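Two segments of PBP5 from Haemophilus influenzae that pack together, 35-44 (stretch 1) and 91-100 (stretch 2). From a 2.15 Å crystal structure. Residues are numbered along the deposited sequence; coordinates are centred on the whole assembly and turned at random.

Stretch 1 (35-44) ASLTKMMTSY
Stretch 2, residues 91-100: LNRGVIVVSG

Two helices running nearly antiparallel meet here through van der Waals packing alone: no hydrogen bond crosses between the stretches, and the polar groups of Lys39 and Ser43 are bonded within their own stretch. Stretch 1 opens with a 3-10 segment at Ser36 and Leu37 and continues as helix through Tyr44; stretch 2 is already helical at Leu91, and Ser99 has left helical phi/psi, with positive phi (55/43). The axes approach to 9.8 Å at 153°, burying 289 Å² in total. Three CA pairs set the register: Ser36 CA lies 6.8 Å from Ser99 CA, Lys39 CA lies 6.8 Å from Val95 CA, and Ser43 CA lies 6.9 Å from Ile96 CA.

Ser36, Lys39 and Ser43, spaced three and four residues apart, all point CA-to-CB toward stretch 2, so they line the same side of stretch 1. Lys39 (m, t, t, chi4 93°) lays its aliphatic chain along the partner: CB lies 3.9 Å from Val95 CG1, CD 3.8 Å from Ser99 CB, and CE 3.3 Å from Ser99 O. Its NZ turns back to donate to Ser36 OG at 2.7 Å, leaving the methylenes to do the packing. Ser36, rotamer m, brings its OG to 3.9 Å from Ser99 OG, too far for a bond.

Ser43, chi1 -42°, donates OG to Lys39 O at a very short 2.4 Å. With its proton used this way, the small hydroxyl can sit against hydrocarbon, 3.4 Å from Val95 CG1 and 3.8 Å from Ile96 CG1. Val95 (t) points toward stretch 1; it is beta-branched, and its CG1 touches both Lys39 and Ser43. Ile96 (m, t) starts sideways and its end comes nearer. The rule is compact: Val95 sits against a lysine chain and a serine, each with its polar end bonded on its own side.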

# COMPACT_ATOMS: atom_id res chain seq x y z
N ALA A 35 -15.71 4.04 -1.59
CA ALA A 35 -15.98 5.39 -2.13
C ALA A 35 -14.73 5.67 -2.96
O ALA A 35 -14.25 4.73 -3.58
CB ALA A 35 -16.15 6.37 -1.03
N SER A 36 -14.24 6.91 -3.05
CA SER A 36 -13.07 7.12 -3.90
C SER A 36 -11.74 6.38 -3.56
O SER A 36 -10.76 6.48 -4.32
CB SER A 36 -12.77 8.60 -4.05
OG SER A 36 -13.56 9.12 -5.15
N LEU A 37 -11.66 5.64 -2.46
CA LEU A 37 -10.34 4.90 -2.24
C LEU A 37 -10.29 3.78 -3.30
O LEU A 37 -9.19 3.27 -3.70
CB LEU A 37 -10.30 4.28 -0.86
CG LEU A 37 -10.51 5.22 0.33
CD1 LEU A 37 -10.51 4.44 1.67
CD2 LEU A 37 -9.47 6.26 0.29
N THR A 38 -11.48 3.46 -3.85
CA THR A 38 -11.54 2.52 -5.02
C THR A 38 -10.55 2.91 -6.10
O THR A 38 -9.91 2.02 -6.75
CB THR A 38 -12.97 2.43 -5.62
OG1 THR A 38 -13.86 1.98 -4.58
CG2 THR A 38 -12.97 1.43 -6.84
N LYS A 39 -10.41 4.23 -6.32
CA LYS A 39 -9.46 4.72 -7.37
C LYS A 39 -7.99 4.35 -7.19
O LYS A 39 -7.17 4.47 -8.13
CB LYS A 39 -9.59 6.25 -7.56
CG LYS A 39 -10.99 6.57 -8.14
CD LYS A 39 -11.39 8.01 -7.94
CE LYS A 39 -12.75 8.33 -8.65
NZ LYS A 39 -13.82 8.14 -7.67
N MET A 40 -7.62 4.04 -5.95
CA MET A 40 -6.26 3.50 -5.71
C MET A 40 -6.03 2.17 -6.48
O MET A 40 -5.04 2.03 -7.15
CB MET A 40 -6.08 3.24 -4.17
CG MET A 40 -5.66 4.55 -3.45
SD MET A 40 -5.78 4.37 -1.69
CE MET A 40 -5.05 2.77 -1.18
N MET A 41 -6.98 1.24 -6.38
CA MET A 41 -6.91 -0.02 -7.20
C MET A 41 -6.93 0.28 -8.70
O MET A 41 -6.07 -0.18 -9.48
CB MET A 41 -8.02 -1.01 -6.81
CG MET A 41 -7.84 -2.45 -7.51
SD MET A 41 -6.15 -3.11 -7.37
CE MET A 41 -6.41 -3.96 -5.86
N THR A 42 -7.85 1.14 -9.11
CA THR A 42 -7.86 1.57 -10.54
C THR A 42 -6.52 2.08 -11.02
O THR A 42 -6.03 1.73 -12.10
CB THR A 42 -8.96 2.67 -10.82
OG1 THR A 42 -10.25 2.16 -10.46
CG2 THR A 42 -8.94 3.08 -12.29
N SER A 43 -5.90 2.98 -10.23
CA SER A 43 -4.55 3.47 -10.60
C SER A 43 -3.47 2.38 -10.50
O SER A 43 -2.47 2.43 -11.21
CB SER A 43 -4.17 4.61 -9.62
OG SER A 43 -5.39 5.42 -9.47
N TYR A 44 -3.64 1.45 -9.58
CA TYR A 44 -2.74 0.27 -9.53
C TYR A 44 -2.77 -0.48 -10.91
O TYR A 44 -1.73 -0.56 -11.61
CB TYR A 44 -3.09 -0.68 -8.35
CG TYR A 44 -1.99 -1.76 -8.22
CD1 TYR A 44 -0.83 -1.51 -7.47
CD2 TYR A 44 -2.06 -2.95 -8.95
CE1 TYR A 44 0.22 -2.48 -7.38
CE2 TYR A 44 -1.04 -3.94 -8.87
CZ TYR A 44 0.09 -3.69 -8.06
OH TYR A 44 1.11 -4.60 -7.95
N LEU A 91 -5.23 11.44 -18.15
CA LEU A 91 -6.33 10.71 -17.53
C LEU A 91 -5.96 10.17 -16.14
O LEU A 91 -6.69 10.24 -15.22
CB LEU A 91 -6.81 9.58 -18.45
CG LEU A 91 -7.48 9.98 -19.79
CD1 LEU A 91 -7.67 8.72 -20.61
CD2 LEU A 91 -8.82 10.59 -19.40
N ASN A 92 -4.82 9.54 -16.07
CA ASN A 92 -4.29 8.95 -14.86
C ASN A 92 -4.01 10.04 -13.77
O ASN A 92 -4.50 9.95 -12.63
CB ASN A 92 -2.99 8.24 -15.24
CG ASN A 92 -2.58 7.22 -14.20
OD1 ASN A 92 -1.40 7.03 -14.01
ND2 ASN A 92 -3.53 6.66 -13.45
N ARG A 93 -3.36 11.12 -14.19
CA ARG A 93 -3.21 12.28 -13.30
C ARG A 93 -4.58 12.69 -12.82
O ARG A 93 -4.78 12.88 -11.61
CB ARG A 93 -2.40 13.41 -14.01
CG ARG A 93 -2.15 14.70 -13.23
CD ARG A 93 -0.63 15.12 -13.22
NE ARG A 93 -0.05 14.75 -14.47
CZ ARG A 93 1.16 14.29 -14.64
NH1 ARG A 93 2.01 14.12 -13.63
NH2 ARG A 93 1.49 13.96 -15.84
N GLY A 94 -5.59 12.72 -13.69
CA GLY A 94 -6.90 13.16 -13.22
C GLY A 94 -7.56 12.22 -12.23
O GLY A 94 -8.30 12.65 -11.34
N VAL A 95 -7.44 10.91 -12.47
CA VAL A 95 -7.89 9.91 -11.48
C VAL A 95 -7.13 10.09 -10.14
O VAL A 95 -7.71 10.10 -9.10
CB VAL A 95 -7.55 8.46 -11.98
CG1 VAL A 95 -7.82 7.44 -10.85
CG2 VAL A 95 -8.33 8.15 -13.29
N ILE A 96 -5.80 10.14 -10.22
CA ILE A 96 -4.96 10.21 -9.03
C ILE A 96 -5.11 11.54 -8.23
O ILE A 96 -5.49 11.48 -7.09
CB ILE A 96 -3.53 10.03 -9.38
CG1 ILE A 96 -3.23 8.54 -9.68
CG2 ILE A 96 -2.67 10.56 -8.17
CD1 ILE A 96 -1.86 8.39 -10.36
N VAL A 97 -4.93 12.70 -8.87
CA VAL A 97 -5.03 14.03 -8.16
C VAL A 97 -6.45 14.47 -7.83
O VAL A 97 -6.71 14.89 -6.69
CB VAL A 97 -4.25 15.09 -8.93
CG1 VAL A 97 -4.16 16.44 -8.15
CG2 VAL A 97 -2.85 14.51 -9.23
N VAL A 98 -7.41 14.31 -8.75
CA VAL A 98 -8.74 14.85 -8.46
C VAL A 98 -9.86 13.84 -8.51
O VAL A 98 -11.00 14.23 -8.61
CB VAL A 98 -9.13 16.07 -9.42
CG1 VAL A 98 -8.09 17.20 -9.26
CG2 VAL A 98 -9.13 15.63 -10.85
N SER A 99 -9.52 12.55 -8.48
CA SER A 99 -10.54 11.51 -8.42
C SER A 99 -11.55 11.62 -9.58
O SER A 99 -12.76 11.57 -9.36
CB SER A 99 -11.29 11.68 -7.14
OG SER A 99 -10.45 11.21 -6.13
N GLY A 100 -11.05 11.89 -10.78
CA GLY A 100 -12.01 12.15 -11.91
C GLY A 100 -12.81 10.90 -12.28
O GLY A 100 -12.22 9.94 -12.72